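Local structure of sister chromatid cohesion protein (Chaetomium thermophilum, 5T8V) at residues L426-L431 against G457-A462; G437-D442 against N450-L455; S464-H469 against I600-Q605; T627-S632 against D663-V668. The protein probably loads cohesin onto chromatin, this chain being the C-terminal, HEAT-repeat part of the longer protein. All coordinates share one frame; numbering follows the deposited sequence.

Helix 446-474 runs through interactions 1, 2 and 3. Interactions 1 and 2 join it to helix 423-440 in one antiparallel hairpin, interaction 1 farther from the connecting loop and interaction 2 next to it. Interaction 3 ties it to helix 590-602, far along the sequence. Interactions 1 and 3 are buried: interaction 1 sets a methionine against two leucines, and interaction 3 packs leucines and the stem of an arginine. Interaction 2 is partly buried and uses smaller side chains. Interaction 4 is also only partly buried, and there an arginine guanidinium lies against a valine methyl. It meets helix 446-474 through, among others, the hydrogen bond of Lys631 NZ to Glu454 O and Val628 packing on Leu453. Interactions 3 and 4 do not touch.

Interaction 1 of 4, residues L426-L431 against G457-A462; sequences LLLRLL and GTMCAA
Met459 reaches across from helix 446-474 to Leu428 and Leu431 of helix 423-440. The two helices run antiparallel as neighbours in the HEAT-repeat array, and the CA atoms of Leu428 and Met459 are 7.9 Å apart. All three touching residues are buried. CG of Met459 is anti to its own carbonyl carbon, and the chain bends at its last torsion (chi3 -70°). This carries SD over to Leu428 O and turns CE to Leu431. Met459 SD is 3.8 Å from Leu428 O, and its CG is 4.4 Å from Leu428 CD2. Beyond the bend, Met459 CE meets Leu431 CD2 at 4.2 Å, the two side chains set at a slant to each other. Ile413 and Val409 of helix 402-414 pack on Leu428 and Leu431 in turn. By contrast, the side of helix 423-440 that carries Arg429 is partly exposed. The CB of Arg429 is directed away from 457-462, and its NE forms a salt bridge with Glu425. Leu426 CD1 lies 3.6 Å above one face of the Arg429 guanidinium, offset toward its rim. No hydrogen bond joins 426-431 to 457-462. The contact thus rests on loose van der Waals contact of one methionine with two leucines, with Arg429 and its salt bridge taking no part.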
loop_
_atom_site.group_PDB
_atom_site.type_symbol
_atom_site.label_atom_id
_atom_site.label_comp_id
_atom_site.label_asym_id
_atom_site.label_seq_id
_atom_site.Cartn_x
_atom_site.Cartn_y
_atom_site.Cartn_z
ATOM N N LEU A 426 -12.652 5.423 -27.024
ATOM C CA LEU A 426 -13.726 4.440 -27.124
ATOM C C LEU A 426 -13.226 3.045 -26.769
ATOM O O LEU A 426 -13.853 2.329 -25.973
ATOM C CB LEU A 426 -14.322 4.465 -28.533
ATOM C CG LEU A 426 -15.433 3.456 -28.830
ATOM C CD1 LEU A 426 -16.546 3.534 -27.801
ATOM C CD2 LEU A 426 -15.981 3.697 -30.226
ATOM N N LEU A 427 -12.091 2.646 -27.345
ATOM C CA LEU A 427 -11.493 1.362 -27.000
ATOM C C LEU A 427 -11.163 1.300 -25.514
ATOM O O LEU A 427 -11.483 0.319 -24.831
ATOM C CB LEU A 427 -10.242 1.135 -27.846
ATOM C CG LEU A 427 -10.500 0.922 -29.339
ATOM C CD1 LEU A 427 -9.246 1.192 -30.142
ATOM C CD2 LEU A 427 -10.991 -0.493 -29.585
ATOM N N LEU A 428 -10.526 2.353 -24.994
ATOM C CA LEU A 428 -10.203 2.399 -23.572
ATOM C C LEU A 428 -11.458 2.428 -22.713
ATOM O O LEU A 428 -11.466 1.874 -21.610
ATOM C CB LEU A 428 -9.334 3.620 -23.275
ATOM C CG LEU A 428 -7.903 3.572 -23.808
ATOM C CD1 LEU A 428 -7.271 4.957 -23.754
ATOM C CD2 LEU A 428 -7.075 2.577 -23.015
ATOM N N ARG A 429 -12.522 3.074 -23.192
ATOM C CA ARG A 429 -13.769 3.123 -22.436
ATOM C C ARG A 429 -14.363 1.730 -22.282
ATOM O O ARG A 429 -14.694 1.301 -21.171
ATOM C CB ARG A 429 -14.768 4.052 -23.124
ATOM C CG ARG A 429 -16.074 4.246 -22.363
ATOM C CD ARG A 429 -17.241 4.475 -23.311
ATOM N NE ARG A 429 -17.021 5.618 -24.193
ATOM C CZ ARG A 429 -17.810 5.937 -25.212
ATOM N NH1 ARG A 429 -18.876 5.200 -25.492
ATOM N NH2 ARG A 429 -17.529 6.994 -25.960
ATOM N N LEU A 430 -14.514 1.008 -23.395
ATOM C CA LEU A 430 -15.089 -0.330 -23.315
ATOM C C LEU A 430 -14.187 -1.268 -22.524
ATOM O O LEU A 430 -14.671 -2.091 -21.734
ATOM C CB LEU A 430 -15.343 -0.873 -24.719
ATOM C CG LEU A 430 -16.283 -0.023 -25.576
ATOM C CD1 LEU A 430 -16.430 -0.633 -26.951
ATOM C CD2 LEU A 430 -17.642 0.132 -24.920
ATOM N N LEU A 431 -12.872 -1.157 -22.714
ATOM C CA LEU A 431 -11.952 -1.966 -21.926
ATOM C C LEU A 431 -12.133 -1.696 -20.438
ATOM O O LEU A 431 -12.188 -2.628 -19.627
ATOM C CB LEU A 431 -10.514 -1.685 -22.363
ATOM C CG LEU A 431 -9.499 -2.810 -22.151
ATOM C CD1 LEU A 431 -8.278 -2.588 -23.023
ATOM C CD2 LEU A 431 -9.086 -2.902 -20.701
ATOM N N GLY A 457 -5.281 0.209 -13.155
ATOM C CA GLY A 457 -4.220 1.056 -12.651
ATOM C C GLY A 457 -3.618 1.942 -13.724
ATOM O O GLY A 457 -3.569 3.166 -13.569
ATOM N N THR A 458 -3.155 1.339 -14.823
ATOM C CA THR A 458 -2.535 2.126 -15.885
ATOM C C THR A 458 -3.523 3.130 -16.466
ATOM O O THR A 458 -3.159 4.279 -16.749
ATOM C CB THR A 458 -1.992 1.210 -16.987
ATOM O OG1 THR A 458 -3.072 0.500 -17.596
ATOM C CG2 THR A 458 -1.002 0.206 -16.425
ATOM N N MET A 459 -4.779 2.719 -16.650
ATOM C CA MET A 459 -5.789 3.648 -17.148
ATOM C C MET A 459 -5.995 4.798 -16.169
ATOM O O MET A 459 -6.091 5.965 -16.573
ATOM C CB MET A 459 -7.105 2.908 -17.405
ATOM C CG MET A 459 -7.085 2.034 -18.660
ATOM S SD MET A 459 -8.666 1.243 -19.060
ATOM C CE MET A 459 -8.769 0.047 -17.742
ATOM N N CYS A 460 -6.051 4.488 -14.873
ATOM C CA CYS A 460 -6.175 5.532 -13.863
ATOM C C CYS A 460 -5.031 6.532 -13.976
ATOM O O CYS A 460 -5.252 7.750 -14.000
ATOM C CB CYS A 460 -6.206 4.898 -12.472
ATOM S SG CYS A 460 -7.018 5.895 -11.229
ATOM N N ALA A 461 -3.795 6.032 -14.051
ATOM C CA ALA A 461 -2.643 6.912 -14.215
ATOM C C ALA A 461 -2.786 7.785 -15.454
ATOM O O ALA A 461 -2.485 8.983 -15.417
ATOM C CB ALA A 461 -1.362 6.084 -14.293
ATOM N N ALA A 462 -3.243 7.201 -16.564
ATOM C CA ALA A 462 -3.393 7.972 -17.793
ATOM C C ALA A 462 -4.396 9.105 -17.616
ATOM O O ALA A 462 -4.147 10.240 -18.040
ATOM C CB ALA A 462 -3.820 7.051 -18.935
#

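Interaction 2 of 4, residues G437-D442 against N450-L455; sequences GLVEND and NMALEL
Val439 meets Ala452 and Leu453 where an antiparallel helical hairpin nears its turn. Helix 423-440 ends here, and after a short loop the chain returns as helix 446-474. Such antiparallel helix pairs are the repeating unit of HEAT proteins. The CA atoms of Val439 and Ala452 are 6.5 Å apart, closer than any other pair between the two segments. The small alanine leaves space for this approach.

Val439 has the largest share of the contact, chiefly through CG2. Its CG1 is anti to the backbone N (chi1 175°), which leaves CG2 beside that N and directed at the second helix. CG2 rests on Ala452 CB at 3.4 Å. The same methyl is 4.1 Å from Leu453 CD2. Leu453 has its CG beside the backbone N (chi1 -65°). Its CB bond does not aim at Val439, but its CD2 branch turns back to it, and the two side chains lie roughly perpendicular. Leu438 adds a lesser contact through its stem, with its CB 4.2 Å from Ala452 CB.

Elsewhere on helix 446-474, Met451 is turned to helices 357-391 and 402-414, and Glu454 pairs with Arg402 in a salt bridge. Leu455 continues the contact with helix 423-440, packing on Leu431 and Met435 farther back along it. No hydrogen bond crosses between 437-442 and 450-455, so this part of the hairpin is joined by apolar groups. Leu453 CD2 also lies 4.2 Å from Val439 CG1, and so faces both valine methyls.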
loop_
_atom_site.group_PDB
_atom_site.type_symbol
_atom_site.label_atom_id
_atom_site.label_comp_id
_atom_site.label_asym_id
_atom_site.label_seq_id
_atom_site.Cartn_x
_atom_site.Cartn_y
_atom_site.Cartn_z
ATOM N N GLY A 437 -16.291 -4.457 -14.622
ATOM C CA GLY A 437 -17.219 -5.573 -14.544
ATOM C C GLY A 437 -16.573 -6.826 -13.987
ATOM O O GLY A 437 -17.139 -7.501 -13.124
ATOM N N LEU A 438 -15.370 -7.155 -14.472
ATOM C CA LEU A 438 -14.690 -8.358 -13.997
ATOM C C LEU A 438 -14.361 -8.257 -12.514
ATOM O O LEU A 438 -14.433 -9.256 -11.787
ATOM C CB LEU A 438 -13.416 -8.604 -14.807
ATOM C CG LEU A 438 -13.582 -9.105 -16.247
ATOM C CD1 LEU A 438 -12.226 -9.229 -16.930
ATOM C CD2 LEU A 438 -14.320 -10.440 -16.295
ATOM N N VAL A 439 -14.000 -7.062 -12.044
ATOM C CA VAL A 439 -13.644 -6.903 -10.636
ATOM C C VAL A 439 -14.884 -6.944 -9.751
ATOM O O VAL A 439 -14.804 -7.347 -8.585
ATOM C CB VAL A 439 -12.851 -5.596 -10.437
ATOM C CG1 VAL A 439 -12.577 -5.339 -8.957
ATOM C CG2 VAL A 439 -11.545 -5.652 -11.204
ATOM N N GLU A 440 -16.041 -6.543 -10.276
ATOM C CA GLU A 440 -17.216 -6.335 -9.441
ATOM C C GLU A 440 -18.117 -7.560 -9.316
ATOM O O GLU A 440 -19.026 -7.549 -8.479
ATOM C CB GLU A 440 -18.035 -5.153 -9.974
ATOM C CG GLU A 440 -17.397 -3.802 -9.686
ATOM C CD GLU A 440 -18.287 -2.633 -10.063
ATOM O OE1 GLU A 440 -19.279 -2.848 -10.793
ATOM O OE2 GLU A 440 -17.997 -1.500 -9.625
ATOM N N ASN A 441 -17.902 -8.611 -10.105
ATOM C CA ASN A 441 -18.647 -9.856 -9.951
ATOM C C ASN A 441 -17.743 -10.873 -9.261
ATOM O O ASN A 441 -16.647 -11.171 -9.748
ATOM C CB ASN A 441 -19.152 -10.381 -11.296
ATOM C CG ASN A 441 -18.065 -11.036 -12.122
ATOM O OD1 ASN A 441 -16.944 -10.533 -12.210
ATOM N ND2 ASN A 441 -18.393 -12.168 -12.736
ATOM N N ASP A 442 -18.200 -11.390 -8.119
ATOM C CA ASP A 442 -17.360 -12.249 -7.294
ATOM C C ASP A 442 -17.178 -13.642 -7.877
ATOM O O ASP A 442 -16.296 -14.374 -7.414
ATOM C CB ASP A 442 -17.941 -12.351 -5.883
ATOM C CG ASP A 442 -17.808 -11.056 -5.103
ATOM O OD1 ASP A 442 -17.843 -9.975 -5.731
ATOM O OD2 ASP A 442 -17.663 -11.118 -3.862
ATOM N N ASN A 450 -6.900 -10.016 -11.183
ATOM C CA ASN A 450 -5.564 -9.431 -11.156
ATOM C C ASN A 450 -5.296 -8.621 -12.415
ATOM O O ASN A 450 -4.798 -7.491 -12.349
ATOM C CB ASN A 450 -4.519 -10.532 -10.992
ATOM C CG ASN A 450 -4.660 -11.268 -9.684
ATOM O OD1 ASN A 450 -5.532 -10.953 -8.876
ATOM N ND2 ASN A 450 -3.809 -12.262 -9.468
ATOM N N MET A 451 -5.618 -9.184 -13.580
ATOM C CA MET A 451 -5.452 -8.436 -14.820
ATOM C C MET A 451 -6.273 -7.153 -14.791
ATOM O O MET A 451 -5.774 -6.070 -15.120
ATOM C CB MET A 451 -5.855 -9.302 -16.012
ATOM C CG MET A 451 -5.504 -8.690 -17.359
ATOM S SD MET A 451 -6.241 -9.564 -18.748
ATOM C CE MET A 451 -7.966 -9.141 -18.525
ATOM N N ALA A 452 -7.540 -7.259 -14.382
ATOM C CA ALA A 452 -8.434 -6.106 -14.396
ATOM C C ALA A 452 -7.905 -4.987 -13.510
ATOM O O ALA A 452 -7.912 -3.815 -13.901
ATOM C CB ALA A 452 -9.833 -6.531 -13.956
ATOM N N LEU A 453 -7.453 -5.324 -12.301
ATOM C CA LEU A 453 -6.868 -4.314 -11.425
ATOM C C LEU A 453 -5.603 -3.727 -12.039
ATOM O O LEU A 453 -5.410 -2.504 -12.040
ATOM C CB LEU A 453 -6.566 -4.924 -10.056
ATOM C CG LEU A 453 -7.779 -5.381 -9.243
ATOM C CD1 LEU A 453 -7.347 -6.252 -8.076
ATOM C CD2 LEU A 453 -8.572 -4.183 -8.745
ATOM N N GLU A 454 -4.737 -4.584 -12.580
ATOM C CA GLU A 454 -3.473 -4.115 -13.137
ATOM C C GLU A 454 -3.701 -3.129 -14.276
ATOM O O GLU A 454 -2.951 -2.156 -14.420
ATOM C CB GLU A 454 -2.645 -5.310 -13.605
ATOM C CG GLU A 454 -1.340 -4.943 -14.291
ATOM C CD GLU A 454 -0.359 -6.102 -14.329
ATOM O OE1 GLU A 454 -0.739 -7.217 -13.910
ATOM O OE2 GLU A 454 0.790 -5.898 -14.777
ATOM N N LEU A 455 -4.728 -3.357 -15.097
ATOM C CA LEU A 455 -5.003 -2.445 -16.204
ATOM C C LEU A 455 -5.750 -1.203 -15.735
ATOM O O LEU A 455 -5.445 -0.088 -16.175
ATOM C CB LEU A 455 -5.802 -3.160 -17.295
ATOM C CG LEU A 455 -5.063 -4.186 -18.160
ATOM C CD1 LEU A 455 -5.976 -4.659 -19.277
ATOM C CD2 LEU A 455 -3.764 -3.634 -18.743
#

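Interaction 3 of 4, residues S464-H469 against I600-Q605; sequences SKLRGH and ILLRSQ
Leu466 meets Leu601 and Leu602 with one methyl each. The apolar contacts come first. Leu466 has its CG anti to the backbone N (chi1 178°), which extends the side chain from helix 446-474 toward helix 590-602. Its CD1 lies 3.6 Å from Leu601 CD1, with the two side chains nearly square to each other. Its CD2 lies 3.3 Å from Leu602 CD2, and here the side chains run antiparallel, one alongside the other. The Leu602 methyl is shared: Arg467 CG approaches this CD2 to 3.5 Å. Arg467 thus contributes its aliphatic stem, while its NH2 makes a long, weak ion pair with Asp643. Cut back to an alanine, Leu466 would probably leave a gap between the helices, with Leu601 CD1 and Leu602 CD2 both losing their leucine partner.

The polar bonds lie within 600-605. Leu601 O accepts two donors from one residue. Ser604 OG reaches it at 2.7 Å, in the carbonyl plane and on a lone pair, with a C=O...OG angle of 135°. Ser604 N bonds to the same oxygen at 2.8 Å. The two bonds tie Ser604 back to Leu601.

The chemistry is divided: the two distant parts of the chain meet through hydrocarbon, while the hydrogen bonds stay within 600-605 and take no part in the joining.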
loop_
_atom_site.group_PDB
_atom_site.type_symbol
_atom_site.label_atom_id
_atom_site.label_comp_id
_atom_site.label_asym_id
_atom_site.label_seq_id
_atom_site.Cartn_x
_atom_site.Cartn_y
_atom_site.Cartn_z
ATOM N N SER A 464 -5.245 10.557 -14.802
ATOM C CA SER A 464 -4.636 11.539 -13.911
ATOM C C SER A 464 -3.691 12.457 -14.678
ATOM O O SER A 464 -3.725 13.685 -14.517
ATOM C CB SER A 464 -3.896 10.822 -12.784
ATOM O OG SER A 464 -3.361 11.747 -11.853
ATOM N N LYS A 465 -2.841 11.873 -15.524
ATOM C CA LYS A 465 -1.938 12.678 -16.338
ATOM C C LYS A 465 -2.711 13.619 -17.252
ATOM O O LYS A 465 -2.329 14.784 -17.419
ATOM C CB LYS A 465 -1.016 11.768 -17.148
ATOM C CG LYS A 465 -0.414 12.441 -18.368
ATOM C CD LYS A 465 0.798 11.698 -18.894
ATOM C CE LYS A 465 1.178 12.198 -20.278
ATOM N NZ LYS A 465 1.100 13.690 -20.386
ATOM N N LEU A 466 -3.803 13.141 -17.849
ATOM C CA LEU A 466 -4.596 14.009 -18.715
ATOM C C LEU A 466 -5.155 15.195 -17.941
ATOM O O LEU A 466 -5.127 16.332 -18.426
ATOM C CB LEU A 466 -5.725 13.213 -19.370
ATOM C CG LEU A 466 -6.661 14.013 -20.278
ATOM C CD1 LEU A 466 -6.991 13.229 -21.526
ATOM C CD2 LEU A 466 -7.935 14.370 -19.548
ATOM N N ARG A 467 -5.664 14.952 -16.732
ATOM C CA ARG A 467 -6.230 16.036 -15.935
ATOM C C ARG A 467 -5.159 17.052 -15.557
ATOM O O ARG A 467 -5.371 18.269 -15.665
ATOM C CB ARG A 467 -6.906 15.459 -14.691
ATOM C CG ARG A 467 -8.210 14.742 -15.000
ATOM C CD ARG A 467 -8.547 13.691 -13.961
ATOM N NE ARG A 467 -8.477 14.221 -12.606
ATOM C CZ ARG A 467 -9.370 15.053 -12.079
ATOM N NH1 ARG A 467 -10.406 15.466 -12.799
ATOM N NH2 ARG A 467 -9.219 15.479 -10.830
ATOM N N GLY A 468 -3.994 16.571 -15.118
ATOM C CA GLY A 468 -2.899 17.483 -14.833
ATOM C C GLY A 468 -2.519 18.313 -16.043
ATOM O O GLY A 468 -2.315 19.527 -15.940
ATOM N N HIS A 469 -2.432 17.673 -17.212
ATOM C CA HIS A 469 -2.081 18.396 -18.428
ATOM C C HIS A 469 -3.131 19.448 -18.761
ATOM O O HIS A 469 -2.796 20.543 -19.226
ATOM C CB HIS A 469 -1.907 17.415 -19.587
ATOM C CG HIS A 469 -1.337 18.036 -20.825
ATOM N ND1 HIS A 469 -0.368 19.017 -20.789
ATOM C CD2 HIS A 469 -1.593 17.810 -22.135
ATOM C CE1 HIS A 469 -0.057 19.371 -22.022
ATOM N NE2 HIS A 469 -0.785 18.654 -22.859
ATOM N N ILE A 600 -13.043 17.901 -23.946
ATOM C CA ILE A 600 -14.057 16.942 -24.375
ATOM C C ILE A 600 -13.855 15.604 -23.673
ATOM O O ILE A 600 -14.820 14.962 -23.236
ATOM C CB ILE A 600 -14.033 16.795 -25.907
ATOM C CG1 ILE A 600 -14.494 18.102 -26.558
ATOM C CG2 ILE A 600 -14.925 15.635 -26.356
ATOM C CD1 ILE A 600 -14.288 18.159 -28.046
ATOM N N LEU A 601 -12.601 15.167 -23.543
ATOM C CA LEU A 601 -12.329 13.872 -22.929
ATOM C C LEU A 601 -12.709 13.865 -21.454
ATOM O O LEU A 601 -13.218 12.859 -20.949
ATOM C CB LEU A 601 -10.855 13.507 -23.105
ATOM C CG LEU A 601 -10.426 13.065 -24.506
ATOM C CD1 LEU A 601 -8.923 12.901 -24.557
ATOM C CD2 LEU A 601 -11.112 11.764 -24.918
ATOM N N LEU A 602 -12.465 14.968 -20.743
ATOM C CA LEU A 602 -12.811 15.007 -19.326
ATOM C C LEU A 602 -14.285 14.723 -19.088
ATOM O O LEU A 602 -14.649 14.274 -17.998
ATOM C CB LEU A 602 -12.449 16.363 -18.721
ATOM C CG LEU A 602 -10.957 16.669 -18.572
ATOM C CD1 LEU A 602 -10.769 18.069 -18.022
ATOM C CD2 LEU A 602 -10.268 15.649 -17.676
ATOM N N ARG A 603 -15.139 14.969 -20.080
ATOM C CA ARG A 603 -16.561 14.682 -19.977
ATOM C C ARG A 603 -16.945 13.387 -20.678
ATOM O O ARG A 603 -18.137 13.084 -20.784
ATOM C CB ARG A 603 -17.370 15.844 -20.552
ATOM C CG ARG A 603 -16.983 17.205 -19.994
ATOM C CD ARG A 603 -17.095 17.256 -18.478
ATOM N NE ARG A 603 -18.447 16.954 -18.019
ATOM C CZ ARG A 603 -18.865 17.109 -16.769
ATOM N NH1 ARG A 603 -18.037 17.571 -15.843
ATOM N NH2 ARG A 603 -20.113 16.810 -16.442
ATOM N N SER A 604 -15.970 12.623 -21.162
ATOM C CA SER A 604 -16.253 11.328 -21.756
ATOM C C SER A 604 -16.518 10.301 -20.663
ATOM O O SER A 604 -16.115 10.464 -19.510
ATOM C CB SER A 604 -15.093 10.865 -22.635
ATOM O OG SER A 604 -13.985 10.447 -21.851
ATOM N N GLN A 605 -17.211 9.226 -21.040
ATOM C CA GLN A 605 -17.542 8.190 -20.070
ATOM C C GLN A 605 -16.290 7.527 -19.512
ATOM O O GLN A 605 -16.302 7.027 -18.382
ATOM C CB GLN A 605 -18.460 7.150 -20.712
ATOM C CG GLN A 605 -18.972 6.105 -19.743
ATOM C CD GLN A 605 -19.836 5.056 -20.413
ATOM O OE1 GLN A 605 -20.183 5.174 -21.591
ATOM N NE2 GLN A 605 -20.185 4.015 -19.661
#

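Interaction 4 of 4, residues T627-S632 against D663-V668; sequences TVRSKS and DSSTQV
Arg629 and Val668, their CA atoms 8.5 Å apart, lie in the first turns of helices 628-642 and 666-682 of the HEAT-repeat array. An Asx turn leads into the second helix. In it, Asp663 OD2 accepts from Ser665 N at 2.9 Å, on the anti side and 31° out of the carboxylate plane.

Arg629 bridges the space between the helix starts. Its CG is anti to the backbone N (chi1 176°), and the chain bends later, at chi3 (-61°). This lays the flat guanidinium across Val668, whose CG2 sits over the centre of one face, 3.6 Å from Arg629 CZ. The long arginine chain stands roughly perpendicular to the valine. Gln667 CB approaches obliquely, 4.3 Å from Arg629 NH1. The group is further steadied by a weak hydrogen bond from its NH2 to Ser623 O. Asp663 has the opposite charge, but its OD2 is 6.6 Å from Arg629 NH2 and makes no salt bridge. Replacing Arg629 by a leucine is likely to leave the Val668 methyl without its flat cover and Ser623 O without this donor.

No hydrogen bond joins the two segments. Within the first helix, Ser632 OG donates to Val628 O at 2.8 Å, and Ser632 N reaches the same oxygen from the opposite face of its plane.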
loop_
_atom_site.group_PDB
_atom_site.type_symbol
_atom_site.label_atom_id
_atom_site.label_comp_id
_atom_site.label_asym_id
_atom_site.label_seq_id
_atom_site.Cartn_x
_atom_site.Cartn_y
_atom_site.Cartn_z
ATOM N N THR A 627 1.862 -9.297 -6.262
ATOM C CA THR A 627 2.098 -8.587 -7.513
ATOM C C THR A 627 1.007 -7.584 -7.845
ATOM O O THR A 627 1.302 -6.522 -8.398
ATOM C CB THR A 627 2.227 -9.585 -8.670
ATOM O OG1 THR A 627 1.062 -10.419 -8.718
ATOM C CG2 THR A 627 3.468 -10.450 -8.496
ATOM N N VAL A 628 -0.252 -7.893 -7.525
ATOM C CA VAL A 628 -1.318 -6.917 -7.723
ATOM C C VAL A 628 -1.191 -5.786 -6.711
ATOM O O VAL A 628 -1.584 -4.646 -6.987
ATOM C CB VAL A 628 -2.696 -7.606 -7.641
ATOM C CG1 VAL A 628 -3.115 -7.845 -6.189
ATOM C CG2 VAL A 628 -3.744 -6.798 -8.385
ATOM N N ARG A 629 -0.635 -6.078 -5.534
ATOM C CA ARG A 629 -0.451 -5.058 -4.506
ATOM C C ARG A 629 0.624 -4.057 -4.915
ATOM O O ARG A 629 0.388 -2.844 -4.934
ATOM C CB ARG A 629 -0.091 -5.729 -3.180
ATOM C CG ARG A 629 0.214 -4.768 -2.040
ATOM C CD ARG A 629 0.769 -5.510 -0.837
ATOM N NE ARG A 629 -0.174 -6.497 -0.321
ATOM C CZ ARG A 629 0.134 -7.435 0.569
ATOM N NH1 ARG A 629 1.369 -7.528 1.049
ATOM N NH2 ARG A 629 -0.795 -8.288 0.979
ATOM N N SER A 630 1.822 -4.551 -5.236
ATOM C CA SER A 630 2.904 -3.656 -5.638
ATOM C C SER A 630 2.535 -2.884 -6.897
ATOM O O SER A 630 2.854 -1.695 -7.024
ATOM C CB SER A 630 4.189 -4.455 -5.860
ATOM O OG SER A 630 4.042 -5.361 -6.940
ATOM N N LYS A 631 1.864 -3.544 -7.841
ATOM C CA LYS A 631 1.422 -2.864 -9.053
ATOM C C LYS A 631 0.412 -1.769 -8.729
ATOM O O LYS A 631 0.484 -0.661 -9.278
ATOM C CB LYS A 631 0.829 -3.885 -10.023
ATOM C CG LYS A 631 0.285 -3.297 -11.308
ATOM C CD LYS A 631 1.332 -2.475 -12.046
ATOM C CE LYS A 631 0.880 -2.149 -13.459
ATOM N NZ LYS A 631 -0.512 -1.626 -13.480
ATOM N N SER A 632 -0.538 -2.060 -7.837
ATOM C CA SER A 632 -1.492 -1.042 -7.411
ATOM C C SER A 632 -0.777 0.151 -6.787
ATOM O O SER A 632 -1.082 1.305 -7.103
ATOM C CB SER A 632 -2.495 -1.641 -6.426
ATOM O OG SER A 632 -3.412 -2.493 -7.088
ATOM N N ASP A 663 -3.690 -1.421 8.366
ATOM C CA ASP A 663 -4.270 -2.647 7.841
ATOM C C ASP A 663 -3.843 -3.843 8.686
ATOM O O ASP A 663 -2.782 -3.841 9.316
ATOM C CB ASP A 663 -3.848 -2.852 6.385
ATOM C CG ASP A 663 -4.580 -4.000 5.720
ATOM O OD1 ASP A 663 -5.685 -3.771 5.187
ATOM O OD2 ASP A 663 -4.048 -5.131 5.724
ATOM N N SER A 664 -4.687 -4.877 8.695
ATOM C CA SER A 664 -4.404 -6.067 9.489
ATOM C C SER A 664 -3.149 -6.799 9.032
ATOM O O SER A 664 -2.647 -7.650 9.776
ATOM C CB SER A 664 -5.603 -7.020 9.447
ATOM O OG SER A 664 -5.920 -7.390 8.117
ATOM N N SER A 665 -2.634 -6.497 7.845
ATOM C CA SER A 665 -1.417 -7.112 7.335
ATOM C C SER A 665 -0.220 -6.205 7.592
ATOM O O SER A 665 -0.343 -4.979 7.636
ATOM C CB SER A 665 -1.540 -7.397 5.838
ATOM O OG SER A 665 -0.315 -7.869 5.307
ATOM N N THR A 666 0.948 -6.826 7.755
ATOM C CA THR A 666 2.166 -6.100 8.096
ATOM C C THR A 666 2.668 -5.268 6.921
ATOM O O THR A 666 2.644 -4.033 6.971
ATOM C CB THR A 666 3.255 -7.077 8.553
ATOM O OG1 THR A 666 2.840 -7.726 9.761
ATOM C CG2 THR A 666 4.580 -6.356 8.806
ATOM N N GLN A 667 3.129 -5.934 5.861
ATOM C CA GLN A 667 3.767 -5.221 4.761
ATOM C C GLN A 667 2.806 -4.286 4.038
ATOM O O GLN A 667 3.257 -3.406 3.295
ATOM C CB GLN A 667 4.391 -6.224 3.790
ATOM C CG GLN A 667 5.744 -6.733 4.274
ATOM C CD GLN A 667 6.111 -8.091 3.711
ATOM O OE1 GLN A 667 5.755 -8.430 2.581
ATOM N NE2 GLN A 667 6.826 -8.883 4.505
ATOM N N VAL A 668 1.497 -4.446 4.242
ATOM C CA VAL A 668 0.548 -3.449 3.752
ATOM C C VAL A 668 0.764 -2.128 4.478
ATOM O O VAL A 668 0.766 -1.055 3.864
ATOM C CB VAL A 668 -0.899 -3.957 3.913
ATOM C CG1 VAL A 668 -1.898 -2.904 3.442
ATOM C CG2 VAL A 668 -1.095 -5.252 3.139
#